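Local coordinates for protein walker-Type ATPase (Pyrococcus abyssi, PDB 2QEN) that is of unknown cellular function but binds ADP and magnesium and is probably a P-loop ATPase with a C-terminal winged-helix domain, at residues A266-M271 with V343-V347; R283-L288 with L320-L324; I291-R297 with N335-I339. The protein carries 1 engineered substitution. All coordinates share one frame; numbering follows the deposited sequence.

How the interactions relate
Interactions 1 and 2 are buried helix-on-helix contacts, whereas interaction 3 is only partly buried and runs out to the surface at its polar end. Interactions 2 and 3 share helix 282-292: its first half packs on helix 314-326, and its end, with the loop beyond, meets strand 336-339. L321 against Y337 and L288 against I339 join these two contacts. Interaction 1 ties the next helix, 342-348, back to helix 255-280, and V344 and A345 touch I339 of interaction 3. Chemistry follows place: interaction 1 is purely apolar, interaction 2 adds one tyrosine hydroxyl, and interaction 3 combines isoleucine packing with a backbone bond and a bridging water.

Interaction 1: A266-M271 with V343-V347; sequences AKGLIM and VVATV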
ATOM      1  N   ALA A 266     -17.865  -2.023   0.321  1.00 30.60           N
ATOM      2  CA  ALA A 266     -17.033  -0.980  -0.291  1.00 30.23           C
ATOM      3  C   ALA A 266     -17.458   0.419   0.166  1.00 30.30           C
ATOM      4  O   ALA A 266     -16.620   1.204   0.618  1.00 30.27           O
ATOM      5  CB  ALA A 266     -17.070  -1.090  -1.797  1.00 30.37           C
ATOM      6  N   LYS A 267     -18.757   0.717   0.077  1.00 30.20           N
ATOM      7  CA  LYS A 267     -19.280   2.008   0.526  1.00 30.55           C
ATOM      8  C   LYS A 267     -18.850   2.350   1.957  1.00 30.45           C
ATOM      9  O   LYS A 267     -18.430   3.478   2.222  1.00 29.93           O
ATOM     10  CB  LYS A 267     -20.803   2.077   0.388  1.00 30.53           C
ATOM     11  CG  LYS A 267     -21.363   3.476   0.601  1.00 30.45           C
ATOM     12  CD  LYS A 267     -22.872   3.566   0.361  1.00 32.19           C
ATOM     13  CE  LYS A 267     -23.699   3.256   1.628  1.00 35.28           C
ATOM     14  NZ  LYS A 267     -25.157   3.605   1.487  1.00 34.68           N
ATOM     15  N   GLY A 268     -18.929   1.370   2.859  1.00 30.30           N
ATOM     16  CA  GLY A 268     -18.569   1.571   4.264  1.00 31.05           C
ATOM     17  C   GLY A 268     -17.130   2.017   4.442  1.00 31.26           C
ATOM     18  O   GLY A 268     -16.856   3.042   5.064  1.00 31.32           O
ATOM     19  N   LEU A 269     -16.213   1.252   3.867  1.00 32.03           N
ATOM     20  CA  LEU A 269     -14.777   1.530   3.962  1.00 32.71           C
ATOM     21  C   LEU A 269     -14.399   2.864   3.303  1.00 32.70           C
ATOM     22  O   LEU A 269     -13.715   3.710   3.910  1.00 32.55           O
ATOM     23  CB  LEU A 269     -13.978   0.370   3.348  1.00 33.05           C
ATOM     24  CG  LEU A 269     -14.164  -1.038   3.937  1.00 34.14           C
ATOM     25  CD1 LEU A 269     -13.524  -2.090   3.032  1.00 35.10           C
ATOM     26  CD2 LEU A 269     -13.585  -1.156   5.342  1.00 35.97           C
ATOM     27  N   ILE A 270     -14.880   3.063   2.077  1.00 32.64           N
ATOM     28  CA  ILE A 270     -14.581   4.272   1.302  1.00 32.26           C
ATOM     29  C   ILE A 270     -15.143   5.531   1.964  1.00 32.72           C
ATOM     30  O   ILE A 270     -14.524   6.600   1.921  1.00 32.23           O
ATOM     31  CB  ILE A 270     -15.055   4.112  -0.172  1.00 31.93           C
ATOM     32  CG1 ILE A 270     -14.213   3.025  -0.852  1.00 31.58           C
ATOM     33  CG2 ILE A 270     -14.991   5.447  -0.943  1.00 31.12           C
ATOM     34  CD1 ILE A 270     -14.887   2.312  -1.993  1.00 32.24           C
ATOM     35  N   MET A 271     -16.305   5.395   2.593  1.00 33.74           N
ATOM     36  CA  MET A 271     -16.935   6.514   3.286  1.00 34.58           C
ATOM     37  C   MET A 271     -16.077   6.944   4.472  1.00 34.67           C
ATOM     38  O   MET A 271     -15.985   8.139   4.784  1.00 34.31           O
ATOM     39  CB  MET A 271     -18.337   6.133   3.758  1.00 35.04           C
ATOM     40  CG  MET A 271     -19.400   7.160   3.431  1.00 37.26           C
ATOM     41  SD  MET A 271     -19.654   7.338   1.648  1.00 41.70           S
ATOM     42  CE  MET A 271     -19.890   9.110   1.525  1.00 37.93           C
ATOM     43  N   VAL A 343     -14.463   1.174  -8.355  1.00 26.59           N
ATOM     44  CA  VAL A 343     -15.405   0.947  -7.260  1.00 26.35           C
ATOM     45  C   VAL A 343     -15.594   2.219  -6.395  1.00 26.94           C
ATOM     46  O   VAL A 343     -16.716   2.549  -6.010  1.00 27.49           O
ATOM     47  CB  VAL A 343     -15.013  -0.311  -6.452  1.00 26.14           C
ATOM     48  CG1 VAL A 343     -15.933  -0.532  -5.249  1.00 25.24           C
ATOM     49  CG2 VAL A 343     -15.018  -1.524  -7.363  1.00 25.34           C
ATOM     50  N   VAL A 344     -14.509   2.944  -6.112  1.00 27.44           N
ATOM     51  CA  VAL A 344     -14.616   4.270  -5.494  1.00 27.62           C
ATOM     52  C   VAL A 344     -15.544   5.183  -6.319  1.00 28.33           C
ATOM     53  O   VAL A 344     -16.431   5.831  -5.766  1.00 28.53           O
ATOM     54  CB  VAL A 344     -13.225   4.920  -5.226  1.00 27.35           C
ATOM     55  CG1 VAL A 344     -13.355   6.360  -4.708  1.00 27.45           C
ATOM     56  CG2 VAL A 344     -12.455   4.107  -4.226  1.00 26.67           C
ATOM     57  N   ALA A 345     -15.362   5.203  -7.638  1.00 28.85           N
ATOM     58  CA  ALA A 345     -16.264   5.943  -8.514  1.00 29.44           C
ATOM     59  C   ALA A 345     -17.747   5.518  -8.361  1.00 29.94           C
ATOM     60  O   ALA A 345     -18.638   6.371  -8.250  1.00 29.65           O
ATOM     61  CB  ALA A 345     -15.797   5.836  -9.975  1.00 29.45           C
ATOM     62  N   THR A 346     -18.003   4.206  -8.349  1.00 30.67           N
ATOM     63  CA  THR A 346     -19.350   3.659  -8.122  1.00 31.01           C
ATOM     64  C   THR A 346     -19.954   4.147  -6.799  1.00 31.80           C
ATOM     65  O   THR A 346     -21.101   4.578  -6.764  1.00 31.94           O
ATOM     66  CB  THR A 346     -19.346   2.112  -8.196  1.00 31.07           C
ATOM     67  OG1 THR A 346     -18.936   1.711  -9.510  1.00 31.21           O
ATOM     68  CG2 THR A 346     -20.737   1.516  -7.909  1.00 30.31           C
ATOM     69  N   VAL A 347     -19.157   4.106  -5.732  1.00 32.76           N
ATOM     70  CA  VAL A 347     -19.551   4.579  -4.394  1.00 33.44           C
ATOM     71  C   VAL A 347     -19.821   6.095  -4.348  1.00 33.79           C
ATOM     72  O   VAL A 347     -20.792   6.530  -3.734  1.00 34.06           O
ATOM     73  CB  VAL A 347     -18.489   4.161  -3.309  1.00 33.61           C
ATOM     74  CG1 VAL A 347     -18.714   4.891  -1.976  1.00 34.01           C
ATOM     75  CG2 VAL A 347     -18.492   2.652  -3.097  1.00 32.52           C
TER
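V343 meets helix 255-280 through one methyl: CG1, turned anti to the backbone N (chi1 177°), comes to 3.7 Å from A266 CB. One residue on, V344 offers its other branch, CG2, which lies 3.8 Å from CD1 of I270 and also borders I270 CG1. A turn after V343, V347 carries most of the contact with both methyls. Its CG2 rests against the backbone of the opposing helix, 3.7 Å from K267 N, and also touches I270 CD1 at 3.8 Å. Its CG1 sits 3.9 Å from I270 CG2 and 4.0 Å from K267 CG, while the sulfur of M271 closes the outer side more loosely. The tip of I270 is thus wedged between V344 and V347. The two segments cross at 90°, their axes 9.7 Å apart at closest approach, and W241 of helix 239-252 covers A266, I270 and V343. I270 also lies near R41, an ADP-binding residue. The side chains meet through aliphatic carbons and one thioether sulfur, with only backbone polar atoms at their border, which implies that shape and burial, not directed bonds, hold the C-terminal helix here.

Interaction 2: R283-L288 with L320-L324; sequences RYVDIL and LLENL
Y284 reaches across helix 314-326 between L320 and L324, and its hydroxyl ends beside N323. The side chain leaves the backbone with CG anti to the carbonyl carbon (chi1 -76°), which carries the ring over to the other helix. From CB, the first ring atom CG already borders L324 CD1. The next atom, CD1 of the ring, presses on that same methyl at 3.5 Å. Further out, CE1 of Y284 comes within 3.6 Å of the carbonyl oxygen of L320, which lies in the ring plane at the edge, while L320 CD2 sits over one face in a CH-pi contact, 4.0 Å from the ring centroid and 27° off its normal. CZ passes N323 CB, and the hydroxyl OH makes a weak hydrogen bond of 3.0 Å to N323 OD1; its stronger hydrogen bond is with R280 of the preceding helix. Segments 283-288 and 320-324 cross at 79°; their helices fit the C-terminal winged helix-turn-helix domain assigned to this protein, the first probably as its leading helix, the second, after helix 298-307, as the second helix of the helix-turn-helix. A valine in place of Y284 would probably leave the L320 methyl without its aromatic face and N323 OD1 and R280 without the hydroxyl. I287 inserts between leucines of helix 314-326: its CD1 meets L320 CB at 3.7 Å, roughly at right angles, and its CG2 touches L321 CD2 and L324 CD2, each at 3.8 Å. L288, one turn after Y284, closes on L324, CD1 lying 3.8 Å from L324 CG. On the other flank the aliphatic start of R283 runs alongside L320 CD1, and its guanidinium turns back to a salt bridge with D286 of its own helix.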
ATOM      1  N   ARG A 283     -13.901  20.414   0.013  1.00 32.30           N
ATOM      2  CA  ARG A 283     -13.579  20.508  -1.411  1.00 32.30           C
ATOM      3  C   ARG A 283     -13.079  19.206  -2.050  1.00 31.92           C
ATOM      4  O   ARG A 283     -13.500  18.863  -3.151  1.00 32.42           O
ATOM      5  CB  ARG A 283     -12.564  21.632  -1.636  1.00 32.30           C
ATOM      6  CG  ARG A 283     -13.123  22.904  -2.264  1.00 34.15           C
ATOM      7  CD  ARG A 283     -14.605  23.109  -2.006  1.00 34.99           C
ATOM      8  NE  ARG A 283     -14.768  23.885  -0.800  1.00 38.61           N
ATOM      9  CZ  ARG A 283     -15.730  23.719   0.098  1.00 39.15           C
ATOM     10  NH1 ARG A 283     -16.667  22.788  -0.044  1.00 38.86           N
ATOM     11  NH2 ARG A 283     -15.735  24.502   1.152  1.00 39.87           N
ATOM     12  N   TYR A 284     -12.186  18.493  -1.369  1.00 31.79           N
ATOM     13  CA  TYR A 284     -11.657  17.208  -1.873  1.00 31.13           C
ATOM     14  C   TYR A 284     -12.758  16.248  -2.297  1.00 30.51           C
ATOM     15  O   TYR A 284     -12.700  15.692  -3.376  1.00 30.30           O
ATOM     16  CB  TYR A 284     -10.774  16.512  -0.834  1.00 31.19           C
ATOM     17  CG  TYR A 284      -9.390  17.087  -0.661  1.00 31.36           C
ATOM     18  CD1 TYR A 284      -8.550  17.293  -1.759  1.00 31.12           C
ATOM     19  CD2 TYR A 284      -8.899  17.380   0.613  1.00 31.07           C
ATOM     20  CE1 TYR A 284      -7.262  17.803  -1.594  1.00 32.00           C
ATOM     21  CE2 TYR A 284      -7.621  17.894   0.790  1.00 31.86           C
ATOM     22  CZ  TYR A 284      -6.808  18.108  -0.318  1.00 32.00           C
ATOM     23  OH  TYR A 284      -5.544  18.623  -0.144  1.00 32.35           O
ATOM     24  N   VAL A 285     -13.753  16.062  -1.435  1.00 30.50           N
ATOM     25  CA  VAL A 285     -14.854  15.134  -1.706  1.00 30.56           C
ATOM     26  C   VAL A 285     -15.792  15.647  -2.805  1.00 30.06           C
ATOM     27  O   VAL A 285     -16.288  14.863  -3.620  1.00 30.13           O
ATOM     28  CB  VAL A 285     -15.642  14.778  -0.435  1.00 30.26           C
ATOM     29  CG1 VAL A 285     -16.681  13.709  -0.739  1.00 30.88           C
ATOM     30  CG2 VAL A 285     -14.693  14.285   0.638  1.00 31.72           C
ATOM     31  N   ASP A 286     -16.016  16.960  -2.813  1.00 29.58           N
ATOM     32  CA  ASP A 286     -16.769  17.644  -3.868  1.00 28.89           C
ATOM     33  C   ASP A 286     -16.135  17.406  -5.244  1.00 28.07           C
ATOM     34  O   ASP A 286     -16.841  17.145  -6.214  1.00 27.70           O
ATOM     35  CB  ASP A 286     -16.844  19.149  -3.587  1.00 28.91           C
ATOM     36  CG  ASP A 286     -17.850  19.510  -2.474  1.00 32.01           C
ATOM     37  OD1 ASP A 286     -18.615  18.642  -1.997  1.00 33.35           O
ATOM     38  OD2 ASP A 286     -17.877  20.698  -2.080  1.00 35.84           O
ATOM     39  N   ILE A 287     -14.810  17.525  -5.320  1.00 27.41           N
ATOM     40  CA  ILE A 287     -14.069  17.349  -6.569  1.00 26.96           C
ATOM     41  C   ILE A 287     -14.142  15.888  -7.033  1.00 27.00           C
ATOM     42  O   ILE A 287     -14.364  15.608  -8.208  1.00 27.02           O
ATOM     43  CB  ILE A 287     -12.601  17.823  -6.425  1.00 27.23           C
ATOM     44  CG1 ILE A 287     -12.544  19.345  -6.207  1.00 26.70           C
ATOM     45  CG2 ILE A 287     -11.767  17.412  -7.634  1.00 26.16           C
ATOM     46  CD1 ILE A 287     -11.141  19.899  -5.864  1.00 26.39           C
ATOM     47  N   LEU A 288     -13.977  14.979  -6.083  1.00 27.36           N
ATOM     48  CA  LEU A 288     -14.069  13.539  -6.294  1.00 27.47           C
ATOM     49  C   LEU A 288     -15.442  13.130  -6.822  1.00 27.86           C
ATOM     50  O   LEU A 288     -15.546  12.424  -7.829  1.00 27.27           O
ATOM     51  CB  LEU A 288     -13.763  12.832  -4.976  1.00 27.93           C
ATOM     52  CG  LEU A 288     -12.422  12.089  -4.786  1.00 28.67           C
ATOM     53  CD1 LEU A 288     -11.333  12.421  -5.793  1.00 27.37           C
ATOM     54  CD2 LEU A 288     -11.892  12.135  -3.370  1.00 27.07           C
ATOM     55  N   LEU A 320      -5.448  21.360  -5.031  1.00 25.88           N
ATOM     56  CA  LEU A 320      -6.372  20.294  -4.628  1.00 25.88           C
ATOM     57  C   LEU A 320      -6.274  19.053  -5.524  1.00 25.67           C
ATOM     58  O   LEU A 320      -6.197  17.932  -5.024  1.00 24.62           O
ATOM     59  CB  LEU A 320      -7.831  20.801  -4.586  1.00 25.60           C
ATOM     60  CG  LEU A 320      -8.175  21.862  -3.520  1.00 26.54           C
ATOM     61  CD1 LEU A 320      -9.501  22.558  -3.781  1.00 26.18           C
ATOM     62  CD2 LEU A 320      -8.148  21.295  -2.109  1.00 27.81           C
ATOM     63  N   LEU A 321      -6.272  19.271  -6.840  1.00 25.71           N
ATOM     64  CA  LEU A 321      -6.181  18.183  -7.815  1.00 26.05           C
ATOM     65  C   LEU A 321      -4.817  17.477  -7.767  1.00 26.79           C
ATOM     66  O   LEU A 321      -4.739  16.243  -7.845  1.00 26.77           O
ATOM     67  CB  LEU A 321      -6.473  18.702  -9.216  1.00 25.51           C
ATOM     68  CG  LEU A 321      -7.941  18.900  -9.592  1.00 24.78           C
ATOM     69  CD1 LEU A 321      -8.003  19.768 -10.848  1.00 22.73           C
ATOM     70  CD2 LEU A 321      -8.658  17.543  -9.805  1.00 23.30           C
ATOM     71  N   GLU A 322      -3.756  18.263  -7.625  1.00 27.07           N
ATOM     72  CA  GLU A 322      -2.405  17.715  -7.457  1.00 28.00           C
ATOM     73  C   GLU A 322      -2.276  16.829  -6.215  1.00 27.20           C
ATOM     74  O   GLU A 322      -1.682  15.751  -6.288  1.00 27.26           O
ATOM     75  CB  GLU A 322      -1.362  18.834  -7.451  1.00 28.24           C
ATOM     76  CG  GLU A 322      -0.778  19.219  -8.839  1.00 32.98           C
ATOM     77  CD  GLU A 322      -1.653  18.871 -10.067  1.00 37.08           C
ATOM     78  OE1 GLU A 322      -2.688  19.553 -10.348  1.00 39.23           O
ATOM     79  OE2 GLU A 322      -1.263  17.922 -10.784  1.00 38.18           O
ATOM     80  N   ASN A 323      -2.829  17.280  -5.090  1.00 26.59           N
ATOM     81  CA  ASN A 323      -2.870  16.486  -3.856  1.00 26.71           C
ATOM     82  C   ASN A 323      -3.630  15.159  -3.997  1.00 26.48           C
ATOM     83  O   ASN A 323      -3.165  14.113  -3.558  1.00 26.55           O
ATOM     84  CB  ASN A 323      -3.462  17.311  -2.714  1.00 26.82           C
ATOM     85  CG  ASN A 323      -2.511  18.389  -2.212  1.00 28.34           C
ATOM     86  OD1 ASN A 323      -2.901  19.249  -1.420  1.00 30.73           O
ATOM     87  ND2 ASN A 323      -1.255  18.338  -2.655  1.00 27.82           N
ATOM     88  N   LEU A 324      -4.804  15.229  -4.608  1.00 26.14           N
ATOM     89  CA  LEU A 324      -5.627  14.067  -4.936  1.00 26.20           C
ATOM     90  C   LEU A 324      -4.890  13.036  -5.790  1.00 25.90           C
ATOM     91  O   LEU A 324      -5.035  11.823  -5.581  1.00 25.86           O
ATOM     92  CB  LEU A 324      -6.888  14.556  -5.666  1.00 26.14           C
ATOM     93  CG  LEU A 324      -8.270  14.521  -4.993  1.00 28.01           C
ATOM     94  CD1 LEU A 324      -8.315  14.249  -3.453  1.00 25.57           C
ATOM     95  CD2 LEU A 324      -9.143  15.706  -5.430  1.00 26.31           C
TER

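Interaction 3: I291-R297 with N335-I339; sequences IALGYNR and NTYKI
I291 turns both its branches to strand 336-339. With CG1 anti to the carbonyl carbon (chi1 -63°), the chain carries CD1 to 3.8 Å from Y337 CB. The other branch, I291 CG2, meets the backbone carbonyl of Y337 and lies 3.9 Å from I339 CD1. The same I339 side chain reaches on to A292, its CG1 lying near the CB of that alanine. The helix then stops at G294, whose positive phi closes a Schellman motif, and the chain swings back so that N296 lies beside the strand. There Y337 N donates a nearly straight hydrogen bond to N296 O, 2.9 Å long with 165° at the hydrogen, and the donor is tilted out of the carbonyl plane. The tyrosine ring slants past the same oxygen, its CD2 at 3.4 Å from N296 O. The N296 side chain takes the cramped rotamer with CG between the backbone N and the carbonyl carbon (chi1 60°), which sets ND2 alongside the T336 methyl CG2. ND2 gives its hydrogen to a water at 3.1 Å, and that water donates to Y337 O at 2.6 Å, a second link between the loop and the strand. R297, bent at chi3, folds back so that one face of its guanidinium covers N296 CG, offset toward the rim, and NH1 comes to 3.1 Å from T336 OG1; this is the exposed end of the contact. Inward, Y337 also packs on W298 and I301 of helix 298-307. Strand 336-339 pairs antiparallel with strand 330-333, and this two-stranded hairpin laid against the first helix and the loop after it is consistent with the wing of a winged helix-turn-helix domain.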
ATOM      1  N   ILE A 291     -15.901  14.411 -10.537  1.00 25.12           N
ATOM      2  CA  ILE A 291     -15.174  13.521 -11.460  1.00 25.34           C
ATOM      3  C   ILE A 291     -15.919  12.201 -11.690  1.00 25.51           C
ATOM      4  O   ILE A 291     -16.139  11.811 -12.836  1.00 26.09           O
ATOM      5  CB  ILE A 291     -13.708  13.269 -10.988  1.00 25.59           C
ATOM      6  CG1 ILE A 291     -12.931  14.594 -10.982  1.00 25.75           C
ATOM      7  CG2 ILE A 291     -12.984  12.188 -11.865  1.00 23.69           C
ATOM      8  CD1 ILE A 291     -11.567  14.546 -10.316  1.00 25.93           C
ATOM      9  N   ALA A 292     -16.334  11.551 -10.602  1.00 25.25           N
ATOM     10  CA  ALA A 292     -17.157  10.346 -10.662  1.00 25.52           C
ATOM     11  C   ALA A 292     -18.433  10.508 -11.491  1.00 25.85           C
ATOM     12  O   ALA A 292     -18.904   9.533 -12.103  1.00 26.61           O
ATOM     13  CB  ALA A 292     -17.506   9.854  -9.219  1.00 25.27           C
ATOM     14  N   LEU A 293     -19.008  11.715 -11.492  1.00 25.60           N
ATOM     15  CA  LEU A 293     -20.228  11.999 -12.267  1.00 26.32           C
ATOM     16  C   LEU A 293     -19.950  12.418 -13.727  1.00 26.14           C
ATOM     17  O   LEU A 293     -20.874  12.773 -14.448  1.00 26.11           O
ATOM     18  CB  LEU A 293     -21.104  13.068 -11.571  1.00 26.48           C
ATOM     19  CG  LEU A 293     -21.710  12.787 -10.184  1.00 28.29           C
ATOM     20  CD1 LEU A 293     -22.240  14.082  -9.593  1.00 30.71           C
ATOM     21  CD2 LEU A 293     -22.833  11.780 -10.254  1.00 28.61           C
ATOM     22  N   GLY A 294     -18.681  12.401 -14.141  1.00 26.25           N
ATOM     23  CA  GLY A 294     -18.304  12.773 -15.500  1.00 25.97           C
ATOM     24  C   GLY A 294     -17.863  14.208 -15.718  1.00 25.57           C
ATOM     25  O   GLY A 294     -17.628  14.615 -16.849  1.00 26.06           O
ATOM     26  N   TYR A 295     -17.771  14.999 -14.658  1.00 25.38           N
ATOM     27  CA  TYR A 295     -17.149  16.312 -14.773  1.00 25.45           C
ATOM     28  C   TYR A 295     -15.638  16.098 -14.536  1.00 25.96           C
ATOM     29  O   TYR A 295     -15.147  16.216 -13.437  1.00 26.09           O
ATOM     30  CB  TYR A 295     -17.799  17.334 -13.826  1.00 25.23           C
ATOM     31  CG  TYR A 295     -19.312  17.423 -13.973  1.00 24.17           C
ATOM     32  CD1 TYR A 295     -19.881  18.241 -14.931  1.00 23.84           C
ATOM     33  CD2 TYR A 295     -20.165  16.676 -13.159  1.00 23.66           C
ATOM     34  CE1 TYR A 295     -21.245  18.326 -15.085  1.00 24.81           C
ATOM     35  CE2 TYR A 295     -21.566  16.741 -13.319  1.00 23.78           C
ATOM     36  CZ  TYR A 295     -22.086  17.577 -14.279  1.00 24.94           C
ATOM     37  OH  TYR A 295     -23.443  17.687 -14.463  1.00 26.44           O
ATOM     38  N   ASN A 296     -14.929  15.748 -15.610  1.00 26.85           N
ATOM     39  CA  ASN A 296     -13.599  15.149 -15.526  1.00 27.19           C
ATOM     40  C   ASN A 296     -12.536  15.933 -16.334  1.00 27.04           C
ATOM     41  O   ASN A 296     -11.475  15.411 -16.719  1.00 26.12           O
ATOM     42  CB  ASN A 296     -13.699  13.699 -16.006  1.00 27.12           C
ATOM     43  CG  ASN A 296     -14.176  13.605 -17.416  1.00 27.33           C
ATOM     44  OD1 ASN A 296     -14.371  14.626 -18.073  1.00 28.58           O
ATOM     45  ND2 ASN A 296     -14.351  12.385 -17.913  1.00 27.04           N
ATOM     46  N   ARG A 297     -12.856  17.194 -16.591  1.00 26.78           N
ATOM     47  CA  ARG A 297     -11.918  18.156 -17.153  1.00 27.69           C
ATOM     48  C   ARG A 297     -11.974  19.414 -16.291  1.00 27.23           C
ATOM     49  O   ARG A 297     -12.991  19.686 -15.651  1.00 27.55           O
ATOM     50  CB  ARG A 297     -12.247  18.449 -18.622  1.00 28.09           C
ATOM     51  CG  ARG A 297     -11.732  17.355 -19.566  1.00 32.75           C
ATOM     52  CD  ARG A 297     -12.460  17.334 -20.909  1.00 41.07           C
ATOM     53  NE  ARG A 297     -13.679  16.531 -20.813  1.00 47.61           N
ATOM     54  CZ  ARG A 297     -13.747  15.217 -21.034  1.00 49.13           C
ATOM     55  NH1 ARG A 297     -12.663  14.531 -21.396  1.00 50.23           N
ATOM     56  NH2 ARG A 297     -14.913  14.591 -20.897  1.00 49.11           N
ATOM     57  N   ASN A 335      -5.305  14.468 -20.726  1.00 35.78           N
ATOM     58  CA  ASN A 335      -5.996  15.681 -20.306  1.00 35.51           C
ATOM     59  C   ASN A 335      -7.385  15.440 -19.673  1.00 35.25           C
ATOM     60  O   ASN A 335      -8.308  16.251 -19.823  1.00 35.27           O
ATOM     61  CB  ASN A 335      -6.083  16.654 -21.492  1.00 36.12           C
ATOM     62  CG  ASN A 335      -6.560  18.036 -21.086  1.00 36.19           C
ATOM     63  OD1 ASN A 335      -6.141  18.569 -20.054  1.00 36.20           O
ATOM     64  ND2 ASN A 335      -7.439  18.628 -21.905  1.00 35.02           N
ATOM     65  N   THR A 336      -7.510  14.321 -18.957  1.00 34.03           N
ATOM     66  CA  THR A 336      -8.757  13.912 -18.327  1.00 32.85           C
ATOM     67  C   THR A 336      -8.483  13.296 -16.958  1.00 31.78           C
ATOM     68  O   THR A 336      -7.546  12.511 -16.801  1.00 31.58           O
ATOM     69  CB  THR A 336      -9.515  12.903 -19.227  1.00 33.00           C
ATOM     70  OG1 THR A 336      -9.904  13.556 -20.446  1.00 34.02           O
ATOM     71  CG2 THR A 336     -10.743  12.375 -18.546  1.00 32.01           C
ATOM     72  N   TYR A 337      -9.292  13.673 -15.976  1.00 30.35           N
ATOM     73  CA  TYR A 337      -9.242  13.067 -14.642  1.00 30.18           C
ATOM     74  C   TYR A 337     -10.141  11.846 -14.518  1.00 29.74           C
ATOM     75  O   TYR A 337     -11.252  11.812 -15.058  1.00 29.41           O
ATOM     76  CB  TYR A 337      -9.592  14.081 -13.554  1.00 29.79           C
ATOM     77  CG  TYR A 337      -8.808  15.352 -13.673  1.00 30.32           C
ATOM     78  CD1 TYR A 337      -7.484  15.408 -13.245  1.00 29.46           C
ATOM     79  CD2 TYR A 337      -9.370  16.494 -14.250  1.00 30.96           C
ATOM     80  CE1 TYR A 337      -6.752  16.563 -13.359  1.00 30.54           C
ATOM     81  CE2 TYR A 337      -8.632  17.672 -14.370  1.00 31.02           C
ATOM     82  CZ  TYR A 337      -7.327  17.696 -13.916  1.00 30.32           C
ATOM     83  OH  TYR A 337      -6.568  18.832 -14.022  1.00 30.63           O
ATOM     84  N   LYS A 338      -9.636  10.829 -13.837  1.00 29.55           N
ATOM     85  CA  LYS A 338     -10.477   9.703 -13.426  1.00 30.36           C
ATOM     86  C   LYS A 338     -10.179   9.201 -12.027  1.00 29.52           C
ATOM     87  O   LYS A 338      -9.037   9.244 -11.558  1.00 29.44           O
ATOM     88  CB  LYS A 338     -10.484   8.531 -14.430  1.00 30.44           C
ATOM     89  CG  LYS A 338      -9.249   8.328 -15.252  1.00 34.25           C
ATOM     90  CD  LYS A 338      -9.459   8.904 -16.660  1.00 37.87           C
ATOM     91  CE  LYS A 338      -8.155   9.015 -17.430  1.00 39.32           C
ATOM     92  NZ  LYS A 338      -8.405   9.371 -18.868  1.00 41.16           N
ATOM     93  N   ILE A 339     -11.223   8.721 -11.368  1.00 29.26           N
ATOM     94  CA  ILE A 339     -11.049   8.016 -10.110  1.00 28.84           C
ATOM     95  C   ILE A 339     -10.158   6.786 -10.393  1.00 28.57           C
ATOM     96  O   ILE A 339     -10.431   5.996 -11.308  1.00 28.51           O
ATOM     97  CB  ILE A 339     -12.414   7.614  -9.488  1.00 28.64           C
ATOM     98  CG1 ILE A 339     -13.385   8.807  -9.422  1.00 29.15           C
ATOM     99  CG2 ILE A 339     -12.241   6.939  -8.131  1.00 28.89           C
ATOM    100  CD1 ILE A 339     -12.932  10.014  -8.624  1.00 29.05           C
TER
HETATM  101  O   HOH W   1     -13.195  10.291 -15.925  1.00 33.39           O